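Local atomic coordinates of rhamnonate dehydratase (Gibberella zeae PH-1, PDB entry 3FXG), a protein that probably catalyses the magnesium-dependent dehydration of rhamnonate, an acid sugar, as a member of the enolase superfamily. Residues Ala139-Leu144 with Gly303-Leu308; Ser331-Ile336 with Ala378-Pro383; Leu357-Phe360 with Asp366-Ile369. One frame throughout, in Å; residues are numbered along the deposited sequence.

Interaction 1: Ala139-Leu144 with Gly303-Leu308; sequences ALWDLL and GGLTEL
Trp141, on helix 128-148, reaches over to Leu305 and Thr306 at the start of helix 305-316. In enolase-superfamily terms, a helix of the N-terminal domain is packing here on the beginning of a helix of the barrel domain. Trp141 CB already points at the barrel helix. A chi1 of -81° sets CG beside the backbone N, anti to the carbonyl carbon, and the ring meets Leu305 almost at once. Trp141 CG has Leu305 CD2 at 3.7 Å, and Trp141 CD1 has Leu305 CB at 3.8 Å. Leu305 CD2 sits over the five-membered ring, only 9° off the normal through its centroid: a clean CH-pi contact. The other face of the indole is backed by Leu144 of its own helix, whose CD1 stands 4.1 Å above the plane. Moving outward, Trp141 NE1 spends its proton on the hydroxyl of Thr306, nearly in the ring plane, so the bond fixes the rotation of an indole already gripped between two leucines. The same hydroxyl is also hydrogen-bonded to Asp137, one turn back on the tryptophan's helix. The hydrogen bond from Trp141 NE1 to Thr306 OG1 is 3.0 Å long, with 159° at the hydrogen.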
ATOM      1  N   ALA A 139     -39.589 -17.314  -6.285  1.00 11.73           N
ATOM      2  CA  ALA A 139     -40.755 -18.047  -6.774  1.00 12.25           C
ATOM      3  C   ALA A 139     -40.273 -19.286  -7.524  1.00 10.68           C
ATOM      4  O   ALA A 139     -40.910 -20.336  -7.481  1.00 11.77           O
ATOM      5  CB  ALA A 139     -41.598 -17.161  -7.694  1.00 11.97           C
ATOM      6  N   LEU A 140     -39.142 -19.161  -8.211  1.00 10.55           N
ATOM      7  CA  LEU A 140     -38.579 -20.286  -8.943  1.00 11.37           C
ATOM      8  C   LEU A 140     -38.165 -21.370  -7.956  1.00 11.68           C
ATOM      9  O   LEU A 140     -38.442 -22.550  -8.172  1.00 12.71           O
ATOM     10  CB  LEU A 140     -37.366 -19.844  -9.772  1.00 12.65           C
ATOM     11  CG  LEU A 140     -37.651 -19.112 -11.086  1.00 14.52           C
ATOM     12  CD1 LEU A 140     -36.341 -18.624 -11.693  1.00 14.40           C
ATOM     13  CD2 LEU A 140     -38.369 -20.052 -12.057  1.00 13.45           C
ATOM     14  N   TRP A 141     -37.510 -20.974  -6.866  1.00 10.84           N
ATOM     15  CA  TRP A 141     -37.085 -21.950  -5.869  1.00 11.87           C
ATOM     16  C   TRP A 141     -38.280 -22.613  -5.198  1.00 11.03           C
ATOM     17  O   TRP A 141     -38.246 -23.809  -4.921  1.00 11.47           O
ATOM     18  CB  TRP A 141     -36.176 -21.300  -4.822  1.00 13.23           C
ATOM     19  CG  TRP A 141     -34.753 -21.176  -5.303  1.00 12.51           C
ATOM     20  CD1 TRP A 141     -34.141 -20.058  -5.795  1.00 15.17           C
ATOM     21  CD2 TRP A 141     -33.783 -22.226  -5.367  1.00 13.51           C
ATOM     22  NE1 TRP A 141     -32.844 -20.347  -6.159  1.00 13.43           N
ATOM     23  CE2 TRP A 141     -32.600 -21.671  -5.908  1.00 13.36           C
ATOM     24  CE3 TRP A 141     -33.797 -23.583  -5.020  1.00 13.61           C
ATOM     25  CZ2 TRP A 141     -31.441 -22.427  -6.107  1.00 13.61           C
ATOM     26  CZ3 TRP A 141     -32.645 -24.337  -5.219  1.00 16.45           C
ATOM     27  CH2 TRP A 141     -31.481 -23.754  -5.759  1.00 15.56           C
ATOM     28  N   ASP A 142     -39.334 -21.839  -4.946  1.00 10.58           N
ATOM     29  CA  ASP A 142     -40.543 -22.381  -4.328  1.00 11.90           C
ATOM     30  C   ASP A 142     -41.105 -23.452  -5.265  1.00 11.52           C
ATOM     31  O   ASP A 142     -41.508 -24.527  -4.825  1.00 12.07           O
ATOM     32  CB  ASP A 142     -41.576 -21.262  -4.117  1.00 11.10           C
ATOM     33  CG  ASP A 142     -42.789 -21.721  -3.312  1.00 14.42           C
ATOM     34  OD1 ASP A 142     -42.611 -22.242  -2.188  1.00 12.94           O
ATOM     35  OD2 ASP A 142     -43.929 -21.547  -3.800  1.00 12.47           O
ATOM     36  N   LEU A 143     -41.118 -23.148  -6.559  1.00 11.30           N
ATOM     37  CA  LEU A 143     -41.610 -24.077  -7.571  1.00 12.12           C
ATOM     38  C   LEU A 143     -40.769 -25.353  -7.610  1.00 12.58           C
ATOM     39  O   LEU A 143     -41.305 -26.461  -7.681  1.00 13.32           O
ATOM     40  CB  LEU A 143     -41.589 -23.404  -8.949  1.00 11.84           C
ATOM     41  CG  LEU A 143     -41.863 -24.280 -10.175  1.00 11.79           C
ATOM     42  CD1 LEU A 143     -43.268 -24.863 -10.091  1.00 13.38           C
ATOM     43  CD2 LEU A 143     -41.700 -23.447 -11.440  1.00 12.47           C
ATOM     44  N   LEU A 144     -39.448 -25.199  -7.567  1.00 12.46           N
ATOM     45  CA  LEU A 144     -38.555 -26.351  -7.595  1.00 12.63           C
ATOM     46  C   LEU A 144     -38.802 -27.268  -6.403  1.00 12.80           C
ATOM     47  O   LEU A 144     -38.826 -28.493  -6.545  1.00 13.31           O
ATOM     48  CB  LEU A 144     -37.089 -25.897  -7.610  1.00 13.27           C
ATOM     49  CG  LEU A 144     -36.613 -25.197  -8.886  1.00 14.73           C
ATOM     50  CD1 LEU A 144     -35.164 -24.753  -8.720  1.00 14.44           C
ATOM     51  CD2 LEU A 144     -36.749 -26.145 -10.078  1.00 14.54           C
ATOM     52  N   GLY A 303     -30.978  -9.869  -4.928  1.00 12.07           N
ATOM     53  CA  GLY A 303     -30.937 -10.554  -6.208  1.00 11.59           C
ATOM     54  C   GLY A 303     -31.641 -11.900  -6.167  1.00 12.15           C
ATOM     55  O   GLY A 303     -31.967 -12.476  -7.207  1.00 12.42           O
ATOM     56  N   GLY A 304     -31.871 -12.407  -4.959  1.00 11.08           N
ATOM     57  CA  GLY A 304     -32.546 -13.682  -4.807  1.00 10.96           C
ATOM     58  C   GLY A 304     -31.692 -14.722  -4.105  1.00 11.10           C
ATOM     59  O   GLY A 304     -30.548 -14.455  -3.740  1.00 11.25           O
ATOM     60  N   LEU A 305     -32.247 -15.915  -3.922  1.00  9.88           N
ATOM     61  CA  LEU A 305     -31.533 -16.991  -3.254  1.00 10.20           C
ATOM     62  C   LEU A 305     -30.325 -17.451  -4.065  1.00 10.63           C
ATOM     63  O   LEU A 305     -29.249 -17.683  -3.516  1.00 10.43           O
ATOM     64  CB  LEU A 305     -32.480 -18.169  -2.997  1.00 10.36           C
ATOM     65  CG  LEU A 305     -31.872 -19.417  -2.352  1.00 12.53           C
ATOM     66  CD1 LEU A 305     -31.202 -19.043  -1.039  1.00 12.80           C
ATOM     67  CD2 LEU A 305     -32.957 -20.459  -2.119  1.00 11.94           C
ATOM     68  N   THR A 306     -30.501 -17.576  -5.375  1.00 10.64           N
ATOM     69  CA  THR A 306     -29.412 -17.998  -6.248  1.00 10.64           C
ATOM     70  C   THR A 306     -28.179 -17.103  -6.063  1.00 11.80           C
ATOM     71  O   THR A 306     -27.069 -17.597  -5.869  1.00 11.93           O
ATOM     72  CB  THR A 306     -29.849 -17.961  -7.724  1.00 13.62           C
ATOM     73  OG1 THR A 306     -30.993 -18.811  -7.899  1.00 11.42           O
ATOM     74  CG2 THR A 306     -28.718 -18.448  -8.632  1.00 13.17           C
ATOM     75  N   GLU A 307     -28.375 -15.790  -6.109  1.00 10.83           N
ATOM     76  CA  GLU A 307     -27.259 -14.861  -5.938  1.00 12.06           C
ATOM     77  C   GLU A 307     -26.770 -14.866  -4.487  1.00 11.40           C
ATOM     78  O   GLU A 307     -25.574 -14.723  -4.230  1.00  9.95           O
ATOM     79  CB  GLU A 307     -27.674 -13.441  -6.339  1.00 12.26           C
ATOM     80  CG  GLU A 307     -26.534 -12.415  -6.293  1.00 12.71           C
ATOM     81  CD  GLU A 307     -25.613 -12.470  -7.508  1.00 15.27           C
ATOM     82  OE1 GLU A 307     -25.210 -13.581  -7.916  1.00 15.23           O
ATOM     83  OE2 GLU A 307     -25.280 -11.392  -8.052  1.00 12.54           O
ATOM     84  N   LEU A 308     -27.696 -15.026  -3.541  1.00 11.33           N
ATOM     85  CA  LEU A 308     -27.334 -15.052  -2.126  1.00 10.50           C
ATOM     86  C   LEU A 308     -26.401 -16.219  -1.820  1.00  9.65           C
ATOM     87  O   LEU A 308     -25.498 -16.102  -0.994  1.00 10.19           O
ATOM     88  CB  LEU A 308     -28.590 -15.147  -1.253  1.00 10.70           C
ATOM     89  CG  LEU A 308     -28.361 -15.191   0.261  1.00 11.58           C
ATOM     90  CD1 LEU A 308     -27.542 -13.977   0.714  1.00 13.56           C
ATOM     91  CD2 LEU A 308     -29.709 -15.217   0.967  1.00 11.15           C
TER

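Interaction 2: Ser331-Ile336 with Ala378-Pro383; sequences SYHFQI and ADLDKP
Leu380 pushes its side chain against helix 329-335, where Tyr332, His333 and Ile336 receive it. This is the tight part. With chi1 at -51°, Leu380 CG lies beside the backbone N, and from there the fork reaches the helix. Leu380 CD2 lies 4.0 Å from Tyr332 CB, while Leu380 CD1 is 4.1 Å from Ile336 CG2, so the two methyls rest against residues one turn apart. The imidazole of His333 and the leucine run antiparallel past each other. Leu380 CB approaches off-centre, 4.3 Å from the centroid of the His333 ring, as a loose CH-pi contact. The helix belongs to the barrel domain of the enolase fold, and the loop 378-383 follows strand 374-376, which pairs antiparallel with strand 163-169. Beyond the leucine, a single water bridges the two segments. His333 NE2 makes a weak hydrogen bond to this water 3.0 Å away, at the ring edge; His333 ND1 is held by the carbonyl of Pro329. The same water is 2.8 Å from Leu380 O and 3.0 Å from Lys382 O. Those two carbonyls flank Asp381, the centre of an inverse gamma turn closed by Lys382 N on Leu380 O. Farther out, Asp381 and Pro383 pack on Val5 of the second subunit.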
ATOM      1  N   SER A 331     -35.312 -16.522   4.281  1.00 14.65           N
ATOM      2  CA  SER A 331     -34.032 -16.446   4.964  1.00 16.41           C
ATOM      3  C   SER A 331     -33.822 -17.669   5.857  1.00 14.69           C
ATOM      4  O   SER A 331     -32.696 -18.135   6.016  1.00 14.79           O
ATOM      5  CB  SER A 331     -33.937 -15.160   5.789  1.00 18.93           C
ATOM      6  OG  SER A 331     -35.079 -14.992   6.610  1.00 26.19           O
ATOM      7  N   TYR A 332     -34.900 -18.206   6.425  1.00 14.82           N
ATOM      8  CA  TYR A 332     -34.767 -19.375   7.292  1.00 12.69           C
ATOM      9  C   TYR A 332     -34.148 -20.552   6.546  1.00 12.07           C
ATOM     10  O   TYR A 332     -33.226 -21.196   7.045  1.00 11.83           O
ATOM     11  CB  TYR A 332     -36.128 -19.806   7.862  1.00 14.07           C
ATOM     12  CG  TYR A 332     -36.894 -18.696   8.548  1.00 15.84           C
ATOM     13  CD1 TYR A 332     -36.237 -17.568   9.040  1.00 15.42           C
ATOM     14  CD2 TYR A 332     -38.281 -18.769   8.701  1.00 17.31           C
ATOM     15  CE1 TYR A 332     -36.935 -16.543   9.661  1.00 16.68           C
ATOM     16  CE2 TYR A 332     -38.989 -17.746   9.326  1.00 16.80           C
ATOM     17  CZ  TYR A 332     -38.308 -16.637   9.800  1.00 17.17           C
ATOM     18  OH  TYR A 332     -38.993 -15.609  10.403  1.00 18.89           O
ATOM     19  N   HIS A 333     -34.652 -20.830   5.348  1.00 10.88           N
ATOM     20  CA  HIS A 333     -34.136 -21.946   4.568  1.00 13.13           C
ATOM     21  C   HIS A 333     -32.671 -21.751   4.205  1.00 13.16           C
ATOM     22  O   HIS A 333     -31.920 -22.716   4.078  1.00 11.70           O
ATOM     23  CB  HIS A 333     -34.969 -22.146   3.299  1.00 12.29           C
ATOM     24  CG  HIS A 333     -36.256 -22.879   3.530  1.00 12.72           C
ATOM     25  ND1 HIS A 333     -37.333 -22.315   4.181  1.00 15.64           N
ATOM     26  CD2 HIS A 333     -36.641 -24.131   3.184  1.00 11.42           C
ATOM     27  CE1 HIS A 333     -38.327 -23.185   4.222  1.00 10.45           C
ATOM     28  NE2 HIS A 333     -37.933 -24.295   3.623  1.00 14.95           N
ATOM     29  N   PHE A 334     -32.272 -20.497   4.046  1.00 12.37           N
ATOM     30  CA  PHE A 334     -30.891 -20.190   3.711  1.00 13.83           C
ATOM     31  C   PHE A 334     -29.991 -20.339   4.937  1.00 13.47           C
ATOM     32  O   PHE A 334     -28.978 -21.036   4.890  1.00 12.29           O
ATOM     33  CB  PHE A 334     -30.788 -18.767   3.163  1.00 14.42           C
ATOM     34  CG  PHE A 334     -29.382 -18.328   2.894  1.00 16.78           C
ATOM     35  CD1 PHE A 334     -28.671 -18.848   1.821  1.00 17.08           C
ATOM     36  CD2 PHE A 334     -28.756 -17.415   3.736  1.00 19.33           C
ATOM     37  CE1 PHE A 334     -27.352 -18.467   1.590  1.00 18.80           C
ATOM     38  CE2 PHE A 334     -27.437 -17.029   3.513  1.00 19.79           C
ATOM     39  CZ  PHE A 334     -26.737 -17.558   2.439  1.00 16.79           C
ATOM     40  N   GLN A 335     -30.365 -19.683   6.033  1.00 13.78           N
ATOM     41  CA  GLN A 335     -29.577 -19.729   7.265  1.00 13.60           C
ATOM     42  C   GLN A 335     -29.328 -21.120   7.822  1.00 13.23           C
ATOM     43  O   GLN A 335     -28.271 -21.391   8.388  1.00 13.97           O
ATOM     44  CB  GLN A 335     -30.242 -18.892   8.366  1.00 15.36           C
ATOM     45  CG  GLN A 335     -30.127 -17.393   8.187  1.00 20.44           C
ATOM     46  CD  GLN A 335     -28.731 -16.963   7.783  1.00 21.12           C
ATOM     47  OE1 GLN A 335     -28.331 -17.142   6.634  1.00 20.89           O
ATOM     48  NE2 GLN A 335     -27.978 -16.401   8.726  1.00 20.37           N
ATOM     49  N   ILE A 336     -30.303 -22.004   7.670  1.00 12.76           N
ATOM     50  CA  ILE A 336     -30.182 -23.355   8.201  1.00 13.81           C
ATOM     51  C   ILE A 336     -29.275 -24.255   7.360  1.00 13.21           C
ATOM     52  O   ILE A 336     -28.869 -25.323   7.813  1.00 13.91           O
ATOM     53  CB  ILE A 336     -31.584 -24.014   8.298  1.00 13.85           C
ATOM     54  CG1 ILE A 336     -31.575 -25.143   9.328  1.00 15.88           C
ATOM     55  CG2 ILE A 336     -32.001 -24.553   6.937  1.00 15.61           C
ATOM     56  CD1 ILE A 336     -31.456 -24.652  10.753  1.00 18.36           C
ATOM     57  N   ALA A 378     -37.576 -29.130  11.444  1.00 13.94           N
ATOM     58  CA  ALA A 378     -38.919 -29.686  11.347  1.00 13.99           C
ATOM     59  C   ALA A 378     -39.915 -28.598  10.948  1.00 13.68           C
ATOM     60  O   ALA A 378     -40.812 -28.843  10.145  1.00 11.06           O
ATOM     61  CB  ALA A 378     -39.328 -30.310  12.676  1.00 17.26           C
ATOM     62  N   ASP A 379     -39.750 -27.397  11.500  1.00 12.50           N
ATOM     63  CA  ASP A 379     -40.648 -26.284  11.184  1.00 14.14           C
ATOM     64  C   ASP A 379     -40.599 -25.948   9.696  1.00 14.01           C
ATOM     65  O   ASP A 379     -41.553 -25.401   9.140  1.00 14.35           O
ATOM     66  CB  ASP A 379     -40.263 -25.016  11.963  1.00 14.96           C
ATOM     67  CG  ASP A 379     -40.408 -25.170  13.466  1.00 17.51           C
ATOM     68  OD1 ASP A 379     -41.412 -25.756  13.923  1.00 13.51           O
ATOM     69  OD2 ASP A 379     -39.521 -24.678  14.195  1.00 18.39           O
ATOM     70  N   LEU A 380     -39.481 -26.273   9.054  1.00 14.65           N
ATOM     71  CA  LEU A 380     -39.303 -25.968   7.639  1.00 14.83           C
ATOM     72  C   LEU A 380     -39.607 -27.127   6.698  1.00 16.05           C
ATOM     73  O   LEU A 380     -39.478 -26.988   5.479  1.00 15.61           O
ATOM     74  CB  LEU A 380     -37.867 -25.490   7.401  1.00 15.63           C
ATOM     75  CG  LEU A 380     -37.370 -24.363   8.313  1.00 13.62           C
ATOM     76  CD1 LEU A 380     -35.947 -23.984   7.931  1.00 14.42           C
ATOM     77  CD2 LEU A 380     -38.290 -23.154   8.186  1.00 14.62           C
ATOM     78  N   ASP A 381     -40.021 -28.264   7.250  1.00 16.48           N
ATOM     79  CA  ASP A 381     -40.304 -29.425   6.414  1.00 17.47           C
ATOM     80  C   ASP A 381     -41.645 -29.424   5.691  1.00 18.53           C
ATOM     81  O   ASP A 381     -42.567 -30.158   6.046  1.00 19.24           O
ATOM     82  CB  ASP A 381     -40.144 -30.722   7.219  1.00 16.84           C
ATOM     83  CG  ASP A 381     -38.684 -31.086   7.446  1.00 16.25           C
ATOM     84  OD1 ASP A 381     -37.849 -30.776   6.570  1.00 14.55           O
ATOM     85  OD2 ASP A 381     -38.367 -31.692   8.486  1.00 13.78           O
ATOM     86  N   LYS A 382     -41.728 -28.586   4.667  1.00 18.61           N
ATOM     87  CA  LYS A 382     -42.906 -28.466   3.821  1.00 18.14           C
ATOM     88  C   LYS A 382     -42.353 -28.176   2.428  1.00 18.02           C
ATOM     89  O   LYS A 382     -41.242 -27.663   2.295  1.00 17.59           O
ATOM     90  CB  LYS A 382     -43.802 -27.320   4.295  1.00 19.60           C
ATOM     91  CG  LYS A 382     -44.490 -27.599   5.624  1.00 24.08           C
ATOM     92  CD  LYS A 382     -45.348 -26.432   6.068  1.00 28.05           C
ATOM     93  CE  LYS A 382     -45.966 -26.698   7.431  1.00 28.97           C
ATOM     94  NZ  LYS A 382     -46.634 -25.491   7.990  1.00 31.09           N
ATOM     95  N   PRO A 383     -43.108 -28.517   1.372  1.00 17.21           N
ATOM     96  CA  PRO A 383     -42.658 -28.280  -0.005  1.00 17.17           C
ATOM     97  C   PRO A 383     -42.278 -26.823  -0.284  1.00 15.61           C
ATOM     98  O   PRO A 383     -42.975 -25.902   0.136  1.00 15.73           O
ATOM     99  CB  PRO A 383     -43.853 -28.739  -0.837  1.00 18.21           C
ATOM    100  CG  PRO A 383     -44.444 -29.831   0.011  1.00 17.89           C
ATOM    101  CD  PRO A 383     -44.405 -29.216   1.383  1.00 17.99           C
TER
HETATM  102  O   HOH W   1     -40.814 -25.159   3.869  1.00 21.24           O

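Interaction 3: Leu357-Phe360 with Asp366-Ile369; sequences LPVF and DEPI
Glu367 reaches the backbone of Val359 and Phe360 by stretching out: chi1 and chi2 both stand at -171°, so CG is anti to the backbone N and the chain stays extended to the carboxylate. That carboxylate meets two successive peptide N-H groups. Val359 N bonds to Glu367 OE2 at an unusually short 2.6 Å, from the syn side and a little out of the carboxylate plane. Phe360 N bonds at 3.0 Å to the syn lone pair of Glu367 OE1, at an angle of 170°. Two nearly straight bonds, one to each oxygen, fix the rotation of the carboxylate. Val359 CG2 lies over the centre of the Phe360 ring. Alongside, Ile369 directs its CD1 onto the proline ring of Pro358; the 3.3 Å from Ile369 CD1 to Pro358 CG is shorter than usual for two carbons, and the exact placement there is doubtful. The carboxylate thus cinches a short loop, with five residues between the two segments. The loop lies between strands 344-347 and 374-376 of the barrel domain, near the protein surface. Tyr346 of strand 344-347 lies against Val359, Glu367 and Ile369, and its hydroxyl is hydrogen-bonded to Leu357 O. Next to them comes helix 329-335, with Pro329 touching Phe360 and Pro368, and Tyr332 touching Pro368.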
ATOM      1  N   LEU A 357     -45.307 -11.675  15.546  1.00 21.45           N
ATOM      2  CA  LEU A 357     -46.409 -11.923  14.627  1.00 21.42           C
ATOM      3  C   LEU A 357     -45.825 -12.240  13.252  1.00 21.16           C
ATOM      4  O   LEU A 357     -44.654 -11.961  12.994  1.00 19.59           O
ATOM      5  CB  LEU A 357     -47.313 -10.690  14.552  1.00 21.72           C
ATOM      6  CG  LEU A 357     -47.962 -10.247  15.868  1.00 24.89           C
ATOM      7  CD1 LEU A 357     -48.746  -8.959  15.647  1.00 25.27           C
ATOM      8  CD2 LEU A 357     -48.876 -11.348  16.388  1.00 26.36           C
ATOM      9  N   PRO A 358     -46.628 -12.833  12.353  1.00 21.12           N
ATOM     10  CA  PRO A 358     -46.152 -13.178  11.006  1.00 20.51           C
ATOM     11  C   PRO A 358     -45.463 -12.005  10.314  1.00 21.01           C
ATOM     12  O   PRO A 358     -45.948 -10.877  10.363  1.00 18.70           O
ATOM     13  CB  PRO A 358     -47.431 -13.599  10.289  1.00 20.67           C
ATOM     14  CG  PRO A 358     -48.243 -14.205  11.394  1.00 21.06           C
ATOM     15  CD  PRO A 358     -48.040 -13.220  12.525  1.00 20.78           C
ATOM     16  N   VAL A 359     -44.332 -12.275   9.666  1.00 21.33           N
ATOM     17  CA  VAL A 359     -43.592 -11.225   8.972  1.00 22.50           C
ATOM     18  C   VAL A 359     -44.380 -10.693   7.780  1.00 21.60           C
ATOM     19  O   VAL A 359     -44.347  -9.498   7.487  1.00 21.81           O
ATOM     20  CB  VAL A 359     -42.218 -11.731   8.462  1.00 23.69           C
ATOM     21  CG1 VAL A 359     -41.410 -12.316   9.613  1.00 24.44           C
ATOM     22  CG2 VAL A 359     -42.414 -12.761   7.369  1.00 27.46           C
ATOM     23  N   PHE A 360     -45.092 -11.583   7.096  1.00 21.95           N
ATOM     24  CA  PHE A 360     -45.871 -11.190   5.929  1.00 23.08           C
ATOM     25  C   PHE A 360     -47.353 -11.001   6.245  1.00 22.87           C
ATOM     26  O   PHE A 360     -48.193 -10.992   5.345  1.00 24.14           O
ATOM     27  CB  PHE A 360     -45.694 -12.224   4.811  1.00 22.77           C
ATOM     28  CG  PHE A 360     -44.258 -12.443   4.411  1.00 23.10           C
ATOM     29  CD1 PHE A 360     -43.451 -11.368   4.043  1.00 24.95           C
ATOM     30  CD2 PHE A 360     -43.711 -13.720   4.399  1.00 23.64           C
ATOM     31  CE1 PHE A 360     -42.120 -11.563   3.670  1.00 24.87           C
ATOM     32  CE2 PHE A 360     -42.380 -13.928   4.029  1.00 24.09           C
ATOM     33  CZ  PHE A 360     -41.583 -12.847   3.663  1.00 24.65           C
ATOM     34  N   ASP A 366     -49.701 -20.255   7.325  1.00 22.00           N
ATOM     35  CA  ASP A 366     -48.804 -21.119   8.086  1.00 21.35           C
ATOM     36  C   ASP A 366     -47.342 -20.679   8.175  1.00 21.54           C
ATOM     37  O   ASP A 366     -46.438 -21.517   8.148  1.00 19.68           O
ATOM     38  CB  ASP A 366     -48.855 -22.527   7.497  1.00 22.55           C
ATOM     39  CG  ASP A 366     -48.663 -22.533   5.993  1.00 24.34           C
ATOM     40  OD1 ASP A 366     -48.317 -21.468   5.431  1.00 22.64           O
ATOM     41  OD2 ASP A 366     -48.853 -23.601   5.373  1.00 25.33           O
ATOM     42  N   GLU A 367     -47.102 -19.381   8.289  1.00 19.66           N
ATOM     43  CA  GLU A 367     -45.732 -18.898   8.390  1.00 19.91           C
ATOM     44  C   GLU A 367     -45.145 -19.363   9.723  1.00 19.07           C
ATOM     45  O   GLU A 367     -45.747 -19.157  10.774  1.00 19.69           O
ATOM     46  CB  GLU A 367     -45.708 -17.367   8.324  1.00 21.28           C
ATOM     47  CG  GLU A 367     -44.318 -16.759   8.205  1.00 23.62           C
ATOM     48  CD  GLU A 367     -44.327 -15.245   8.363  1.00 22.62           C
ATOM     49  OE1 GLU A 367     -45.103 -14.568   7.653  1.00 23.63           O
ATOM     50  OE2 GLU A 367     -43.553 -14.733   9.197  1.00 22.98           O
ATOM     51  N   PRO A 368     -43.976 -20.026   9.696  1.00 17.85           N
ATOM     52  CA  PRO A 368     -43.366 -20.485  10.948  1.00 17.98           C
ATOM     53  C   PRO A 368     -42.813 -19.265  11.685  1.00 17.63           C
ATOM     54  O   PRO A 368     -42.068 -18.475  11.108  1.00 16.51           O
ATOM     55  CB  PRO A 368     -42.271 -21.433  10.468  1.00 17.54           C
ATOM     56  CG  PRO A 368     -41.854 -20.819   9.163  1.00 19.95           C
ATOM     57  CD  PRO A 368     -43.185 -20.461   8.532  1.00 17.97           C
ATOM     58  N   ILE A 369     -43.184 -19.105  12.950  1.00 17.62           N
ATOM     59  CA  ILE A 369     -42.736 -17.951  13.726  1.00 18.09           C
ATOM     60  C   ILE A 369     -41.951 -18.339  14.976  1.00 16.55           C
ATOM     61  O   ILE A 369     -42.330 -19.254  15.700  1.00 17.46           O
ATOM     62  CB  ILE A 369     -43.947 -17.077  14.122  1.00 19.77           C
ATOM     63  CG1 ILE A 369     -44.624 -16.546  12.858  1.00 21.53           C
ATOM     64  CG2 ILE A 369     -43.502 -15.918  15.007  1.00 20.98           C
ATOM     65  CD1 ILE A 369     -45.947 -15.864  13.113  1.00 25.30           C
TER

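Helix 329-335, one side of interaction 2, also touches the other two contacts. Interactions 1 and 2 lie 14 Å apart between centres and meet through Phe334: its CZ is 3.6 Å from Leu308 CG and its CD1 3.8 Å from Leu305 CD1. Interaction 3 is nested in the chain loop that interaction 2 closes, with centres 13 Å apart, and Tyr332 CE2 comes within 3.6 Å of Pro368 O. Interactions 1 and 3 do not touch; their nearest atoms are about 10 Å apart. The magnesium ion, bound by Asp222, Glu248 and Glu275, lies about 14 Å from the side chain of Val359 in interaction 3, beyond direct contact.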